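Local coordinates for uncharacterized peroxidase-related protein (Silicibacter sp., PDB 2PFX) that is uncharacterized but probably works as a thiol-dependent oxidoreductase related to alkylhydroperoxidase AhpD, with no substrate yet assigned, at residues S82-F87 / M170-A175; L90-A95 / A184-Q189. All coordinates share one frame; numbering follows the deposited sequence.

Overall arrangement
Both contacts involve the region around a CxxC sequence in an all-helical chain of the AhpD-like kind, and their centres lie about 15 Å apart. Contact 1 joins the end of helix 70-84 and the turn after it to helix 155-178; contact 2 sets the next helix, 87-101, against the tail that follows helix 155-178. Along the chain the segments alternate: 82-87, 90-95, 170-175, 184-189. Two adjacent pieces are thus each met by a later piece, in the same order. Phe-87 bridges the two contacts, its CZ packing 3.9 Å from CE1 of His-187. Both also touch the third subunit of the six-chain assembly, so the cysteine region lies close to a subunit interface.

Contact 1 of 2, residues S82-F87 / M170-A175; sequences SINKCF and MTNRVA
Asn-84 meets helix 155-178 through its amide, ND2 directly and OD1 by way of a water, and this amide stands at 81° to that of Asn-172. Its ND2 gives a nearly straight hydrogen bond (166° at the hydrogen) to OD1 of Asn-172, 2.8 Å away and close to the plane of the donor amide. The same nitrogen also bonds OD1 of Asn-169, one turn earlier on that helix, and two partners on one amide should hold it against turning. Its OD1 is linked to NH2 of Arg-173 through the water, which lies 2.6 Å from this oxygen and accepts a 2.8 Å bond from NH2 of Arg-173, arriving in the guanidinium plane. Arg-173 itself is gripped through NH1 by Asn-169 and through NE and NH2 by the carbonyls of Met-133 and Thr-134 of the second subunit, so this polar patch reaches into an interface. At Lys-85 a positive phi closes helix 70-84 in a Schellman motif and turns the chain toward Cys-86. There SG stands anti to the backbone N (chi1 -173°), caps the N-terminus of helix 87-101, and packs 3.8 Å from CB of Ala-175. CB of Cys-86 rests 3.7 Å from CG of Asn-172, alongside the amide. An alanine in place of Asn-172 would probably leave ND2 of Asn-84 one acceptor short and open a gap beside CB of Cys-86. Cys-86 is the first cysteine of the CxxC sequence that continues to Cys-89, consistent with the redox pair of AhpD. Asn-172 packs against both cysteines and, if they are that pair, would be a second-shell residue, its buried amide lying beside a sulfur fixed at the N-cap of helix 87-101.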
# COMPACT_ATOMS: atom_id res chain seq x y z
N SER A 82 6.08 -9.92 -13.08
CA SER A 82 6.23 -8.48 -13.19
C SER A 82 5.74 -7.81 -11.92
O SER A 82 6.36 -6.89 -11.38
CB SER A 82 5.45 -7.97 -14.41
OG SER A 82 5.57 -6.57 -14.55
N ILE A 83 4.60 -8.27 -11.40
CA ILE A 83 4.05 -7.68 -10.21
C ILE A 83 4.97 -7.94 -9.01
O ILE A 83 5.12 -7.04 -8.18
CB ILE A 83 2.64 -8.20 -9.90
CG1 ILE A 83 1.62 -7.80 -10.97
CG2 ILE A 83 2.20 -7.77 -8.52
CD1 ILE A 83 0.40 -8.68 -11.02
N ASN A 84 5.56 -9.12 -8.95
CA ASN A 84 6.49 -9.42 -7.87
C ASN A 84 7.93 -8.98 -8.14
O ASN A 84 8.78 -9.12 -7.24
CB ASN A 84 6.53 -10.92 -7.59
CG ASN A 84 5.21 -11.40 -6.99
OD1 ASN A 84 4.56 -10.68 -6.23
ND2 ASN A 84 4.85 -12.60 -7.34
N LYS A 85 8.19 -8.44 -9.31
CA LYS A 85 9.51 -7.94 -9.70
C LYS A 85 10.61 -8.97 -9.49
O LYS A 85 11.70 -8.74 -8.95
CB LYS A 85 9.81 -6.63 -8.97
CG LYS A 85 8.75 -5.57 -9.14
CD LYS A 85 9.18 -4.12 -9.28
CE LYS A 85 8.91 -3.50 -10.64
NZ LYS A 85 7.84 -2.46 -10.68
N CYS A 86 10.29 -10.17 -9.97
CA CYS A 86 11.19 -11.30 -9.96
C CYS A 86 12.09 -11.35 -11.19
O CYS A 86 11.69 -11.78 -12.26
CB CYS A 86 10.39 -12.61 -9.88
SG CYS A 86 11.59 -13.98 -9.66
N PHE A 87 13.34 -10.93 -11.04
CA PHE A 87 14.32 -10.94 -12.12
C PHE A 87 14.47 -12.29 -12.81
O PHE A 87 14.43 -12.31 -14.04
CB PHE A 87 15.69 -10.48 -11.57
CG PHE A 87 16.77 -10.35 -12.62
CD1 PHE A 87 16.68 -9.53 -13.73
CD2 PHE A 87 17.93 -11.10 -12.49
CE1 PHE A 87 17.67 -9.49 -14.69
CE2 PHE A 87 18.93 -11.04 -13.43
CZ PHE A 87 18.82 -10.23 -14.55
N MSE A 170 4.93 -18.70 -5.86
CA MSE A 170 5.89 -19.49 -5.08
C MSE A 170 7.28 -19.25 -5.68
O MSE A 170 8.20 -18.83 -4.99
CB MSE A 170 5.62 -20.98 -5.05
CG MSE A 170 6.77 -21.86 -4.55
SE MSE A 170 6.25 -23.72 -4.49
CE MSE A 170 6.65 -23.94 -6.36
N THR A 171 7.40 -19.53 -6.97
CA THR A 171 8.74 -19.54 -7.55
C THR A 171 9.33 -18.16 -7.58
O THR A 171 10.54 -17.99 -7.38
CB THR A 171 8.79 -20.20 -8.95
OG1 THR A 171 8.11 -19.44 -9.93
CG2 THR A 171 8.09 -21.55 -8.91
N ASN A 172 8.52 -17.12 -7.78
CA ASN A 172 9.10 -15.77 -7.68
C ASN A 172 9.74 -15.52 -6.33
O ASN A 172 10.80 -14.91 -6.30
CB ASN A 172 8.04 -14.71 -7.86
CG ASN A 172 7.35 -14.59 -9.18
OD1 ASN A 172 6.47 -13.75 -9.35
ND2 ASN A 172 7.73 -15.50 -10.06
N ARG A 173 9.08 -15.99 -5.28
CA ARG A 173 9.53 -15.70 -3.91
C ARG A 173 10.81 -16.44 -3.60
O ARG A 173 11.75 -15.93 -2.99
CB ARG A 173 8.38 -16.01 -2.94
CG ARG A 173 7.27 -14.94 -3.07
CD ARG A 173 6.15 -15.07 -2.06
NE ARG A 173 5.42 -13.80 -2.07
CZ ARG A 173 4.50 -13.38 -2.91
NH1 ARG A 173 4.11 -14.16 -3.90
NH2 ARG A 173 3.97 -12.18 -2.76
N VAL A 174 10.82 -17.71 -4.04
CA VAL A 174 12.03 -18.50 -3.81
C VAL A 174 13.19 -17.89 -4.57
O VAL A 174 14.31 -17.73 -4.06
CB VAL A 174 11.75 -19.95 -4.25
CG1 VAL A 174 13.07 -20.74 -4.22
CG2 VAL A 174 10.70 -20.59 -3.36
N ALA A 175 12.94 -17.53 -5.83
CA ALA A 175 14.04 -17.01 -6.65
C ALA A 175 14.56 -15.70 -6.08
O ALA A 175 15.76 -15.52 -5.93
CB ALA A 175 13.61 -16.84 -8.11
O HOH W 1 2.44 -10.86 -4.71

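Contact 2 of 2, residues L90-A95 / A184-Q189; sequences LVAHGA and AEYHGQ
Tyr-186 lays its ring over the backbone of helix 87-101 at Ala-92, whose CA sits 3.9 Å from the ring centroid and only 3° off the normal, a CH-pi contact. CB of the same alanine covers the CE2 side at 3.8 Å. Beside it Val-91 is wedged between two side chains of the tail: CG1, anti to the backbone N (chi1 171°), presses against CB of Tyr-186 at 3.4 Å and also lies over the rim of one face of the His-187 imidazole, while CG2 approaches CE1 of that ring at 3.6 Å. ND1 of His-187 is buried here without a partner. In this AhpD-like helical fold, Cys-86 caps helix 87-101, and the helix itself carries Cys-89 and His-93, which points away from the tail and bonds Glu-74 through ND1. Toward Ala-95 the fit slackens. CB of Ala-95 still meets CD1 of Tyr-186 at 3.9 Å, but OE1 of Gln-189 stays 4.4 Å from that methyl, and a water bonded to O of Val-91 makes just a weak link to O of Tyr-186.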
# COMPACT_ATOMS: atom_id res chain seq x y z
N LEU A 90 11.26 -13.20 -14.72
CA LEU A 90 10.95 -12.24 -15.79
C LEU A 90 11.83 -12.52 -17.00
O LEU A 90 11.40 -12.42 -18.15
CB LEU A 90 11.08 -10.80 -15.32
CG LEU A 90 9.89 -10.25 -14.52
CD1 LEU A 90 10.24 -9.00 -13.73
CD2 LEU A 90 8.72 -10.00 -15.48
N VAL A 91 13.07 -12.88 -16.71
CA VAL A 91 14.00 -13.21 -17.78
C VAL A 91 13.66 -14.55 -18.43
O VAL A 91 13.60 -14.63 -19.67
CB VAL A 91 15.44 -13.24 -17.24
CG1 VAL A 91 16.37 -13.82 -18.30
CG2 VAL A 91 15.83 -11.85 -16.77
N ALA A 92 13.46 -15.56 -17.60
CA ALA A 92 13.23 -16.90 -18.12
C ALA A 92 11.91 -16.99 -18.88
O ALA A 92 11.86 -17.53 -20.00
CB ALA A 92 13.29 -17.91 -16.98
N HIS A 93 10.85 -16.45 -18.28
CA HIS A 93 9.50 -16.62 -18.84
C HIS A 93 9.19 -15.54 -19.86
O HIS A 93 8.43 -15.77 -20.82
CB HIS A 93 8.51 -16.67 -17.68
CG HIS A 93 8.72 -17.95 -16.94
ND1 HIS A 93 8.31 -19.17 -17.44
CD2 HIS A 93 9.37 -18.22 -15.78
CE1 HIS A 93 8.66 -20.13 -16.60
NE2 HIS A 93 9.30 -19.59 -15.58
N GLY A 94 9.81 -14.38 -19.71
CA GLY A 94 9.81 -13.38 -20.76
C GLY A 94 10.28 -13.97 -22.09
O GLY A 94 9.64 -13.78 -23.14
N ALA A 95 11.39 -14.68 -22.09
CA ALA A 95 11.97 -15.38 -23.22
C ALA A 95 10.97 -16.35 -23.81
O ALA A 95 10.76 -16.42 -25.02
CB ALA A 95 13.26 -16.12 -22.83
N ALA A 184 22.52 -16.59 -18.54
CA ALA A 184 22.81 -15.41 -19.36
C ALA A 184 22.25 -15.54 -20.76
O ALA A 184 21.97 -14.52 -21.39
CB ALA A 184 24.32 -15.18 -19.37
N GLU A 185 22.08 -16.77 -21.23
CA GLU A 185 21.65 -16.99 -22.60
C GLU A 185 20.26 -16.46 -22.86
O GLU A 185 19.96 -16.10 -24.00
CB GLU A 185 21.64 -18.49 -22.95
CG GLU A 185 23.04 -19.09 -22.99
CD GLU A 185 23.36 -19.86 -21.72
OE1 GLU A 185 23.27 -19.25 -20.64
OE2 GLU A 185 23.68 -21.06 -21.81
N TYR A 186 19.41 -16.43 -21.84
CA TYR A 186 18.04 -16.00 -22.09
C TYR A 186 17.88 -14.62 -22.69
O TYR A 186 16.96 -14.35 -23.48
CB TYR A 186 17.30 -16.00 -20.75
CG TYR A 186 16.79 -17.33 -20.25
CD1 TYR A 186 15.98 -18.16 -20.99
CD2 TYR A 186 17.13 -17.76 -18.96
CE1 TYR A 186 15.52 -19.38 -20.50
CE2 TYR A 186 16.67 -18.97 -18.47
CZ TYR A 186 15.87 -19.78 -19.23
OH TYR A 186 15.45 -20.98 -18.68
N HIS A 187 18.73 -13.69 -22.28
CA HIS A 187 18.50 -12.27 -22.50
C HIS A 187 18.42 -11.96 -23.99
O HIS A 187 17.60 -11.15 -24.40
CB HIS A 187 19.62 -11.43 -21.87
CG HIS A 187 19.64 -11.51 -20.38
ND1 HIS A 187 18.71 -10.87 -19.59
CD2 HIS A 187 20.47 -12.17 -19.53
CE1 HIS A 187 18.98 -11.12 -18.32
NE2 HIS A 187 20.04 -11.91 -18.25
N GLY A 188 19.28 -12.59 -24.77
CA GLY A 188 19.38 -12.26 -26.17
C GLY A 188 18.53 -13.08 -27.11
O GLY A 188 18.60 -12.88 -28.33
N GLN A 189 17.76 -14.00 -26.56
CA GLN A 189 16.97 -14.96 -27.32
C GLN A 189 15.67 -14.38 -27.82
O GLN A 189 15.00 -13.65 -27.10
CB GLN A 189 16.67 -16.18 -26.45
CG GLN A 189 17.87 -17.06 -26.20
CD GLN A 189 17.58 -18.29 -25.38
OE1 GLN A 189 16.62 -18.39 -24.62
NE2 GLN A 189 18.44 -19.30 -25.53
O HOH W 2 14.69 -12.73 -21.51